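Local coordinates for ferric uptake regulation protein (Pseudomonas aeruginosa, PDB 1MZB) that probably acts as a metal-responsive DNA-binding repressor that couples the expression of iron-uptake genes to the iron supply of the cell, at residues Val16-Pro19 with Arg20-Leu24; Asp39-Lys42 with Ala43-Ala47; Met92-Asp96 with Thr97-Ile101; Glu109-Gln112 with Lys113-Arg117. One frame throughout, in Å; residues are numbered along the deposited sequence.

Contact 1 of 4, residues Val16-Pro19 with Arg20-Leu24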
loop_
_atom_site.group_PDB
_atom_site.type_symbol
_atom_site.label_atom_id
_atom_site.label_comp_id
_atom_site.label_asym_id
_atom_site.label_seq_id
_atom_site.Cartn_x
_atom_site.Cartn_y
_atom_site.Cartn_z
ATOM N N VAL A 16 -27.383 -2.799 2.839
ATOM C CA VAL A 16 -26.706 -3.692 3.772
ATOM C C VAL A 16 -27.465 -4.999 3.932
ATOM O O VAL A 16 -28.636 -4.993 4.307
ATOM C CB VAL A 16 -26.556 -3.028 5.147
ATOM C CG1 VAL A 16 -25.974 -4.013 6.148
ATOM C CG2 VAL A 16 -25.657 -1.797 5.026
ATOM N N THR A 17 -26.796 -6.116 3.649
ATOM C CA THR A 17 -27.407 -7.434 3.760
ATOM C C THR A 17 -26.443 -8.395 4.421
ATOM O O THR A 17 -25.226 -8.191 4.421
ATOM C CB THR A 17 -27.771 -8.031 2.387
ATOM O OG1 THR A 17 -26.565 -8.362 1.679
ATOM C CG2 THR A 17 -28.580 -7.043 1.572
ATOM N N LEU A 18 -26.986 -9.470 4.971
ATOM C CA LEU A 18 -26.154 -10.435 5.649
ATOM C C LEU A 18 -25.083 -11.022 4.733
ATOM O O LEU A 18 -23.911 -11.080 5.096
ATOM C CB LEU A 18 -27.008 -11.563 6.205
ATOM C CG LEU A 18 -26.332 -12.392 7.292
ATOM C CD1 LEU A 18 -26.274 -11.563 8.564
ATOM C CD2 LEU A 18 -27.124 -13.677 7.542
ATOM N N PRO A 19 -25.478 -11.484 3.534
ATOM C CA PRO A 19 -24.462 -12.056 2.641
ATOM C C PRO A 19 -23.384 -11.040 2.282
ATOM O O PRO A 19 -22.205 -11.384 2.205
ATOM C CB PRO A 19 -25.282 -12.504 1.427
ATOM C CG PRO A 19 -26.647 -12.820 2.051
ATOM C CD PRO A 19 -26.823 -11.626 2.957
ATOM N N ARG A 20 -23.784 -9.792 2.074
ATOM C CA ARG A 20 -22.816 -8.763 1.717
ATOM C C ARG A 20 -21.849 -8.500 2.862
ATOM O O ARG A 20 -20.650 -8.321 2.655
ATOM C CB ARG A 20 -23.528 -7.480 1.269
ATOM C CG ARG A 20 -24.140 -7.594 -0.104
ATOM C CD ARG A 20 -24.952 -6.371 -0.514
ATOM N NE ARG A 20 -25.549 -6.596 -1.826
ATOM C CZ ARG A 20 -26.500 -5.850 -2.386
ATOM N NH1 ARG A 20 -27.006 -4.785 -1.764
ATOM N NH2 ARG A 20 -26.957 -6.181 -3.588
ATOM N N VAL A 21 -22.351 -8.510 4.093
ATOM C CA VAL A 21 -21.473 -8.292 5.227
ATOM C C VAL A 21 -20.497 -9.440 5.469
ATOM O O VAL A 21 -19.294 -9.217 5.693
ATOM C CB VAL A 21 -22.304 -8.032 6.519
ATOM C CG1 VAL A 21 -21.394 -8.113 7.744
ATOM C CG2 VAL A 21 -22.956 -6.674 6.422
ATOM N N LYS A 22 -20.982 -10.678 5.405
ATOM C CA LYS A 22 -20.099 -11.802 5.633
ATOM C C LYS A 22 -18.977 -11.912 4.579
ATOM O O LYS A 22 -17.835 -12.223 4.906
ATOM C CB LYS A 22 -20.908 -13.096 5.712
ATOM C CG LYS A 22 -21.605 -13.255 7.075
ATOM C CD LYS A 22 -22.442 -14.523 7.178
ATOM C CE LYS A 22 -23.043 -14.640 8.600
ATOM N NZ LYS A 22 -22.017 -14.266 9.630
ATOM N N ILE A 23 -19.305 -11.643 3.324
ATOM C CA ILE A 23 -18.287 -11.731 2.271
ATOM C C ILE A 23 -17.227 -10.635 2.424
ATOM O O ILE A 23 -16.021 -10.877 2.276
ATOM C CB ILE A 23 -18.979 -11.705 0.893
ATOM C CG1 ILE A 23 -19.801 -12.997 0.756
ATOM C CG2 ILE A 23 -17.925 -11.534 -0.225
ATOM C CD1 ILE A 23 -20.771 -13.048 -0.413
ATOM N N LEU A 24 -17.661 -9.425 2.750
ATOM C CA LEU A 24 -16.712 -8.357 2.965
ATOM C C LEU A 24 -15.787 -8.690 4.159
ATOM O O LEU A 24 -14.604 -8.364 4.147
ATOM C CB LEU A 24 -17.465 -7.047 3.212
ATOM C CG LEU A 24 -16.618 -5.777 3.166
ATOM C CD1 LEU A 24 -16.012 -5.608 1.782
ATOM C CD2 LEU A 24 -17.503 -4.566 3.517
#
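Thr-17 and Arg-20 meet at an N-cap, where helix 18-28 of the N-terminal helical domain begins. The threonine hydroxyl lies between its own backbone N and carbonyl carbon (chi1 69°), a rotamer that turns OG1 back over the first turn; there it accepts from Arg-20 N at 3.2 Å and so caps an amide of that turn. The arginine side chain slants across the hydroxyl, its CG 3.1 Å from Thr-17 OG1. Beyond CG the chain runs extended, and its guanidinium bonds the carbonyl of Lys-15 and the side chain of Gln-62. Pro-19 suits the first turn, since its ring nitrogen has no hydrogen that would need a helical acceptor.

On another side of the turn, Val-16 CG1 comes within 4.0 Å of Val-21 CG2, two branched side chains set at a slant. Leu-18 and Lys-22 instead run side by side in the same direction, leucine CG near lysine CE; the lysine amine pairs with Glu-49. Ile-23 packs on Val-59, Leu-60 and Phe-63 of helix 53-66, and its CG1 also lies 3.2 Å from Pro-19 O, the carbonyl that accepts from Ile-23 N at 3.1 Å.

Contact 2 of 4, residues Asp39-Lys42 with Ala43-Ala47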
loop_
_atom_site.group_PDB
_atom_site.type_symbol
_atom_site.label_atom_id
_atom_site.label_comp_id
_atom_site.label_asym_id
_atom_site.label_seq_id
_atom_site.Cartn_x
_atom_site.Cartn_y
_atom_site.Cartn_z
ATOM N N ASP A 39 -12.384 -19.676 -3.410
ATOM C CA ASP A 39 -11.623 -19.522 -2.163
ATOM C C ASP A 39 -12.515 -18.860 -1.123
ATOM O O ASP A 39 -12.519 -19.265 0.045
ATOM C CB ASP A 39 -10.373 -18.652 -2.343
ATOM C CG ASP A 39 -9.291 -19.300 -3.222
ATOM O OD1 ASP A 39 -9.145 -20.552 -3.211
ATOM O OD2 ASP A 39 -8.569 -18.537 -3.913
ATOM N N VAL A 40 -13.257 -17.826 -1.527
ATOM C CA VAL A 40 -14.149 -17.154 -0.574
ATOM C C VAL A 40 -15.216 -18.141 -0.094
ATOM O O VAL A 40 -15.455 -18.297 1.133
ATOM C CB VAL A 40 -14.803 -15.887 -1.209
ATOM C CG1 VAL A 40 -15.791 -15.251 -0.238
ATOM C CG2 VAL A 40 -13.736 -14.866 -1.577
ATOM N N TYR A 41 -15.867 -18.811 -1.040
ATOM C CA TYR A 41 -16.900 -19.819 -0.727
ATOM C C TYR A 41 -16.390 -20.913 0.227
ATOM O O TYR A 41 -17.054 -21.251 1.253
ATOM C CB TYR A 41 -17.392 -20.454 -2.052
ATOM C CG TYR A 41 -18.254 -21.672 -1.876
ATOM C CD1 TYR A 41 -19.574 -21.558 -1.460
ATOM C CD2 TYR A 41 -17.739 -22.948 -2.123
ATOM C CE1 TYR A 41 -20.381 -22.707 -1.300
ATOM C CE2 TYR A 41 -18.526 -24.089 -1.962
ATOM C CZ TYR A 41 -19.838 -23.960 -1.550
ATOM O OH TYR A 41 -20.582 -25.105 -1.352
ATOM N N LYS A 42 -15.214 -21.453 -0.068
ATOM C CA LYS A 42 -14.628 -22.501 0.767
ATOM C C LYS A 42 -14.341 -21.973 2.168
ATOM O O LYS A 42 -14.604 -22.674 3.163
ATOM C CB LYS A 42 -13.341 -23.038 0.157
ATOM C CG LYS A 42 -13.584 -23.949 -1.052
ATOM C CD LYS A 42 -12.283 -24.198 -1.806
ATOM C CE LYS A 42 -12.505 -25.052 -3.050
ATOM N NZ LYS A 42 -11.238 -25.224 -3.818
ATOM N N ALA A 43 -13.793 -20.762 2.253
ATOM C CA ALA A 43 -13.511 -20.158 3.574
ATOM C C ALA A 43 -14.816 -20.014 4.340
ATOM O O ALA A 43 -14.883 -20.311 5.540
ATOM C CB ALA A 43 -12.862 -18.802 3.412
ATOM N N LEU A 44 -15.857 -19.552 3.663
ATOM C CA LEU A 44 -17.159 -19.404 4.299
ATOM C C LEU A 44 -17.731 -20.739 4.748
ATOM O O LEU A 44 -18.317 -20.833 5.833
ATOM C CB LEU A 44 -18.142 -18.721 3.360
ATOM C CG LEU A 44 -17.946 -17.214 3.190
ATOM C CD1 LEU A 44 -18.854 -16.712 2.090
ATOM C CD2 LEU A 44 -18.224 -16.514 4.523
ATOM N N MET A 45 -17.577 -21.774 3.926
ATOM C CA MET A 45 -18.082 -23.100 4.292
ATOM C C MET A 45 -17.325 -23.651 5.486
ATOM O O MET A 45 -17.914 -24.297 6.352
ATOM C CB MET A 45 -17.965 -24.085 3.133
ATOM C CG MET A 45 -18.932 -23.810 1.990
ATOM S SD MET A 45 -20.716 -23.815 2.387
ATOM C CE MET A 45 -21.036 -25.575 2.579
ATOM N N GLU A 46 -16.017 -23.414 5.527
ATOM C CA GLU A 46 -15.207 -23.874 6.649
ATOM C C GLU A 46 -15.785 -23.193 7.898
ATOM O O GLU A 46 -15.979 -23.827 8.936
ATOM C CB GLU A 46 -13.748 -23.446 6.461
ATOM C CG GLU A 46 -12.731 -24.245 7.278
ATOM C CD GLU A 46 -11.440 -23.469 7.537
ATOM O OE1 GLU A 46 -11.031 -22.652 6.669
ATOM O OE2 GLU A 46 -10.820 -23.682 8.605
ATOM N N ALA A 47 -16.077 -21.898 7.786
ATOM C CA ALA A 47 -16.637 -21.144 8.904
ATOM C C ALA A 47 -18.090 -21.533 9.148
ATOM O O ALA A 47 -18.856 -20.787 9.761
ATOM C CB ALA A 47 -16.526 -19.643 8.627
#
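Tyr-41 O accepts from Met-45 N at 2.8 Å, the shortest of four successive i to i+4 bonds in helix 37-46 that join residues 39-42 to residues 43-46. Leu-44 N to Val-40 O and Glu-46 N to Lys-42 O follow, each 2.9 Å long, and Ala-43 N reaches Asp-39 O in the same way. Asp-39 lies near the start of the helix, where its negative charge should interact well with the helix dipole, and its backbone N bonds the hydroxyl of Ser-36.

Outside the backbone, the same Tyr-41/Met-45 pair makes the main side-chain contact. The tyrosine CG is anti to the backbone N (chi1 169°), which leans the ring along the helix toward the next turn. Met-45 then lays its CG over one ring face, 3.8 Å from the centroid and 19° off the normal, a CH-pi contact displaced toward the rim. Bends at chi2 and chi3 set SD obliquely above the CE1 side, 4.5 Å from the ring centroid, and bring the methyl CE up to the hydroxyl. A flexible, polarisable methionine can follow an aromatic surface in this way, and the pair is a Met-aromatic contact. Tyr-41 also packs on Leu-53 of helix 53-66.

Val-40 CG1 and Leu-44 CD1 run alongside one another at 4.1 Å, both pointing the same way, and press on helices 18-28 and 53-66. Ala-43 is small enough to fit against Met-26. This aliphatic packing between helices is consistent with the winged-helix DNA-binding domain of Fur proteins.

Contact 3 of 4, residues Met92-Asp96 with Thr97-Ile101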
loop_
_atom_site.group_PDB
_atom_site.type_symbol
_atom_site.label_atom_id
_atom_site.label_comp_id
_atom_site.label_asym_id
_atom_site.label_seq_id
_atom_site.Cartn_x
_atom_site.Cartn_y
_atom_site.Cartn_z
ATOM N N MET A 92 3.554 -8.513 -9.690
ATOM C CA MET A 92 4.475 -9.297 -10.491
ATOM C C MET A 92 3.822 -10.706 -10.462
ATOM O O MET A 92 3.296 -11.146 -9.423
ATOM C CB MET A 92 5.856 -9.381 -9.839
ATOM C CG MET A 92 6.693 -8.181 -10.171
ATOM S SD MET A 92 8.202 -8.213 -9.265
ATOM C CE MET A 92 8.801 -9.711 -9.694
ATOM N N VAL A 93 3.791 -11.375 -11.609
ATOM C CA VAL A 93 3.204 -12.721 -11.663
ATOM C C VAL A 93 4.252 -13.673 -12.248
ATOM O O VAL A 93 4.791 -13.416 -13.332
ATOM C CB VAL A 93 1.958 -12.729 -12.563
ATOM C CG1 VAL A 93 1.326 -14.118 -12.574
ATOM C CG2 VAL A 93 0.944 -11.732 -12.044
ATOM N N CYS A 94 4.538 -14.754 -11.528
ATOM C CA CYS A 94 5.505 -15.768 -11.964
ATOM C C CYS A 94 4.761 -16.600 -12.988
ATOM O O CYS A 94 3.841 -17.335 -12.649
ATOM C CB CYS A 94 5.926 -16.628 -10.780
ATOM S SG CYS A 94 6.911 -15.691 -9.631
ATOM N N VAL A 95 5.165 -16.479 -14.246
ATOM C CA VAL A 95 4.454 -17.157 -15.302
ATOM C C VAL A 95 4.432 -18.653 -15.169
ATOM O O VAL A 95 3.433 -19.279 -15.472
ATOM C CB VAL A 95 5.004 -16.800 -16.711
ATOM C CG1 VAL A 95 4.987 -15.288 -16.928
ATOM C CG2 VAL A 95 6.398 -17.340 -16.887
ATOM N N ASP A 96 5.523 -19.224 -14.684
ATOM C CA ASP A 96 5.581 -20.673 -14.604
ATOM C C ASP A 96 4.812 -21.300 -13.449
ATOM O O ASP A 96 4.303 -22.411 -13.565
ATOM C CB ASP A 96 7.060 -21.098 -14.572
ATOM C CG ASP A 96 7.773 -20.790 -15.883
ATOM O OD1 ASP A 96 7.108 -20.802 -16.941
ATOM O OD2 ASP A 96 9.006 -20.539 -15.866
ATOM N N THR A 97 4.708 -20.576 -12.345
ATOM C CA THR A 97 4.023 -21.089 -11.164
ATOM C C THR A 97 2.672 -20.425 -10.830
ATOM O O THR A 97 1.861 -20.971 -10.063
ATOM C CB THR A 97 4.909 -20.929 -9.940
ATOM O OG1 THR A 97 5.028 -19.528 -9.617
ATOM C CG2 THR A 97 6.308 -21.501 -10.226
ATOM N N GLY A 98 2.461 -19.229 -11.362
ATOM C CA GLY A 98 1.235 -18.499 -11.060
ATOM C C GLY A 98 1.380 -17.671 -9.767
ATOM O O GLY A 98 0.439 -16.952 -9.412
ATOM N N GLU A 99 2.549 -17.718 -9.112
ATOM C CA GLU A 99 2.743 -16.963 -7.859
ATOM C C GLU A 99 2.584 -15.455 -8.144
ATOM O O GLU A 99 3.133 -14.936 -9.124
ATOM C CB GLU A 99 4.136 -17.190 -7.266
ATOM C CG GLU A 99 4.289 -16.569 -5.883
ATOM C CD GLU A 99 5.723 -16.550 -5.344
ATOM O OE1 GLU A 99 6.582 -17.308 -5.854
ATOM O OE2 GLU A 99 5.979 -15.776 -4.386
ATOM N N VAL A 100 1.825 -14.781 -7.295
ATOM C CA VAL A 100 1.591 -13.330 -7.454
ATOM C C VAL A 100 2.310 -12.601 -6.345
ATOM O O VAL A 100 2.138 -12.928 -5.146
ATOM C CB VAL A 100 0.099 -13.012 -7.383
ATOM C CG1 VAL A 100 -0.147 -11.513 -7.489
ATOM C CG2 VAL A 100 -0.628 -13.771 -8.529
ATOM N N ILE A 101 3.081 -11.595 -6.745
ATOM C CA ILE A 101 3.882 -10.784 -5.837
ATOM C C ILE A 101 3.454 -9.321 -5.973
ATOM O O ILE A 101 3.573 -8.733 -7.043
ATOM C CB ILE A 101 5.389 -10.915 -6.198
ATOM C CG1 ILE A 101 5.824 -12.383 -6.071
ATOM C CG2 ILE A 101 6.246 -9.983 -5.329
ATOM C CD1 ILE A 101 7.134 -12.689 -6.767
#
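Met-92 and Ile-101 form a hydrogen-bonded pair in the antiparallel beta hairpin of strands 90-94 and 100-103. Met-92 N to Ile-101 O and Ile-101 N to Met-92 O are both 2.7 Å, and the next bond, Cys-94 N to Glu-99 O, is 2.8 Å. Strand 90-94 also bonds strand 129-132 through the backbone of Val-93, which makes it the middle strand of a three-stranded mixed sheet.

In the turn, Cys-94 O accepts from Gly-98 N at 2.7 Å and only weakly from Thr-97 N. Val-95 to Thr-97 have right-handed helical backbone angles, whereas Gly-98, at phi 86°, is on the left-handed side, where a CB would jam against the preceding carbonyl oxygen; glycine thus suits the place. Asp-96, exposed on the bend, forms a salt bridge with Arg-133.

Packing divides by face. Met-92 and Ile-101 share one, with Met-92 CB 4.0 Å from Ile-101 CB, and Cys-94 SG reaches Ile-101 CD1 at 4.2 Å. Val-93 and Val-100, a non-hydrogen-bonded pair, turn to the other face and pack on Phe-74, their beta branching well suited to strands.

A further polar side chain, Thr-97, has a first torsion of 69° that turns OG1 back to Glu-99 N. The amide donates to Thr-97 OG1 at 3.1 Å, closing an ST turn, while Cys-94 CB rests 3.3 Å from the same oxygen.

Contact 4 of 4, residues Glu109-Gln112 with Lys113-Arg117; sequences EKRQ and KEIVR. With ZN (zinc ion), chain B.
Glu-109 and Gln-112 lie at a zinc site on helix 106-117, where Glu-109 starts a turn that closes with its O accepting from Lys-113 N at 3.3 Å. Glu-109 bends at chi2 and brings OE2 to the zinc ion at 2.0 Å, while OE1 stays 3.0 Å from it. His-88, Asp-90 and His-126 complete the protein ligands, and a water at 2.3 Å from the zinc joins them. That water donates to Gln-112 OE1 at 2.7 Å. One turn on from Glu-109, Gln-112 thus acts as a second-shell residue: its chain, extended beyond CG, is long enough to reach the coordinated water, and its neutral amide can hold the water without adding charge beside the metal.

On another side, Arg-111 and Glu-114 form a salt bridge three residues apart. A bend at Arg-111 chi2 (70°) folds its chain back to the extended Glu-114, so that the two slant across each other and Arg-111 NH1 comes 3.0 Å from Glu-114 OE1. The guanidinium and carboxylate planes are almost perpendicular, 86° apart. OE1 is approached from above the carboxylate plane and lies near the guanidinium edge, and the N-H...O angle is only 136°. Ile-115 CG1 lies obliquely by the guanidinium.

Lys-110 reaches the second subunit, where its amine pairs with Glu-8 and Asp-85 of that chain. Lys-113 also packs on Val-4 of the second subunit. Metal ligation and subunit contacts on one helix are in keeping with the C-terminal dimerisation domain of Fur proteins.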
loop_
_atom_site.group_PDB
_atom_site.type_symbol
_atom_site.label_atom_id
_atom_site.label_comp_id
_atom_site.label_asym_id
_atom_site.label_seq_id
_atom_site.Cartn_x
_atom_site.Cartn_y
_atom_site.Cartn_z
ATOM N N GLU A 109 4.989 5.232 -10.089
ATOM C CA GLU A 109 3.740 5.946 -9.827
ATOM C C GLU A 109 3.856 7.435 -10.179
ATOM O O GLU A 109 2.928 8.029 -10.736
ATOM C CB GLU A 109 3.347 5.814 -8.348
ATOM C CG GLU A 109 3.090 4.385 -7.852
ATOM C CD GLU A 109 2.002 3.663 -8.633
ATOM O OE1 GLU A 109 0.955 4.273 -8.927
ATOM O OE2 GLU A 109 2.198 2.466 -8.923
ATOM N N LYS A 110 4.980 8.056 -9.833
ATOM C CA LYS A 110 5.110 9.471 -10.136
ATOM C C LYS A 110 5.347 9.665 -11.635
ATOM O O LYS A 110 4.839 10.624 -12.218
ATOM C CB LYS A 110 6.222 10.101 -9.282
ATOM C CG LYS A 110 5.764 10.441 -7.828
ATOM C CD LYS A 110 6.989 10.676 -6.912
ATOM C CE LYS A 110 6.745 11.605 -5.722
ATOM N NZ LYS A 110 5.955 11.085 -4.569
ATOM N N ARG A 111 6.071 8.741 -12.263
ATOM C CA ARG A 111 6.318 8.854 -13.708
ATOM C C ARG A 111 4.996 8.721 -14.493
ATOM O O ARG A 111 4.799 9.409 -15.502
ATOM C CB ARG A 111 7.322 7.803 -14.165
ATOM C CG ARG A 111 7.610 7.858 -15.660
ATOM C CD ARG A 111 8.403 9.134 -16.004
ATOM N NE ARG A 111 8.762 9.175 -17.416
ATOM C CZ ARG A 111 9.354 10.201 -18.002
ATOM N NH1 ARG A 111 9.671 11.293 -17.296
ATOM N NH2 ARG A 111 9.628 10.133 -19.298
ATOM N N GLN A 112 4.116 7.808 -14.063
ATOM C CA GLN A 112 2.798 7.653 -14.697
ATOM C C GLN A 112 2.026 8.974 -14.618
ATOM O O GLN A 112 1.414 9.394 -15.596
ATOM C CB GLN A 112 1.973 6.567 -13.999
ATOM C CG GLN A 112 2.531 5.193 -14.268
ATOM C CD GLN A 112 1.871 4.089 -13.468
ATOM O OE1 GLN A 112 2.129 2.921 -13.719
ATOM N NE2 GLN A 112 1.033 4.448 -12.494
ATOM N N LYS A 113 2.041 9.611 -13.449
ATOM C CA LYS A 113 1.347 10.903 -13.279
ATOM C C LYS A 113 1.944 11.980 -14.186
ATOM O O LYS A 113 1.217 12.790 -14.774
ATOM C CB LYS A 113 1.458 11.390 -11.828
ATOM C CG LYS A 113 0.556 10.656 -10.849
ATOM C CD LYS A 113 0.848 11.101 -9.439
ATOM C CE LYS A 113 0.138 10.246 -8.397
ATOM N NZ LYS A 113 0.754 10.532 -7.050
ATOM N N GLU A 114 3.264 11.989 -14.294
ATOM C CA GLU A 114 3.955 12.983 -15.110
ATOM C C GLU A 114 3.593 12.839 -16.591
ATOM O O GLU A 114 3.320 13.833 -17.261
ATOM C CB GLU A 114 5.476 12.868 -14.901
ATOM C CG GLU A 114 6.325 13.857 -15.719
ATOM C CD GLU A 114 7.828 13.783 -15.397
ATOM O OE1 GLU A 114 8.322 12.698 -14.981
ATOM O OE2 GLU A 114 8.521 14.813 -15.581
ATOM N N ILE A 115 3.588 11.596 -17.067
ATOM C CA ILE A 115 3.275 11.232 -18.459
ATOM C C ILE A 115 1.876 11.721 -18.823
ATOM O O ILE A 115 1.658 12.315 -19.871
ATOM C CB ILE A 115 3.253 9.692 -18.643
ATOM C CG1 ILE A 115 4.669 9.136 -18.738
ATOM C CG2 ILE A 115 2.468 9.309 -19.907
ATOM C CD1 ILE A 115 4.684 7.634 -18.842
ATOM N N VAL A 116 0.932 11.441 -17.940
ATOM C CA VAL A 116 -0.457 11.802 -18.152
ATOM C C VAL A 116 -0.702 13.308 -18.026
ATOM O O VAL A 116 -1.369 13.907 -18.866
ATOM C CB VAL A 116 -1.331 10.996 -17.161
ATOM C CG1 VAL A 116 -2.765 11.422 -17.230
ATOM C CG2 VAL A 116 -1.206 9.490 -17.516
ATOM N N ARG A 117 -0.134 13.922 -16.999
ATOM C CA ARG A 117 -0.318 15.354 -16.792
ATOM C C ARG A 117 0.301 16.207 -17.895
ATOM O O ARG A 117 -0.256 17.236 -18.269
ATOM C CB ARG A 117 0.262 15.761 -15.433
ATOM C CG ARG A 117 -0.506 15.154 -14.282
ATOM C CD ARG A 117 0.066 15.513 -12.923
ATOM N NE ARG A 117 -0.600 14.742 -11.877
ATOM C CZ ARG A 117 -0.357 14.878 -10.578
ATOM N NH1 ARG A 117 0.540 15.761 -10.151
ATOM N NH2 ARG A 117 -1.007 14.124 -9.707
HETATM ZN ZN ZN B . 0.642 1.378 -9.569
HETATM O O HOH W 1 1.766 1.392 -11.571
#

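How the contacts relate
The four contacts follow one another along the chain. Contacts 1 and 2, with centres 14 Å apart, belong to consecutive helices of one bundle and touch directly, Ile-23 CG1 resting 4.1 Å from Leu-44 CD1. Contacts 3 and 4 lie in consecutive elements of the C-terminal part, 26 Å between centres, and do not touch. They stand differently to the bound zinc ions: contact 4 supplies a ligand to one and has its Arg-111 side chain about 5 Å from another, while the Val-100 side chain of contact 3 is about 5 Å from a zinc. Contacts 1 and 4 stand 37 Å apart by centres, on opposite sides of the chain's centre, consistent with separate DNA-binding and dimerisation domains.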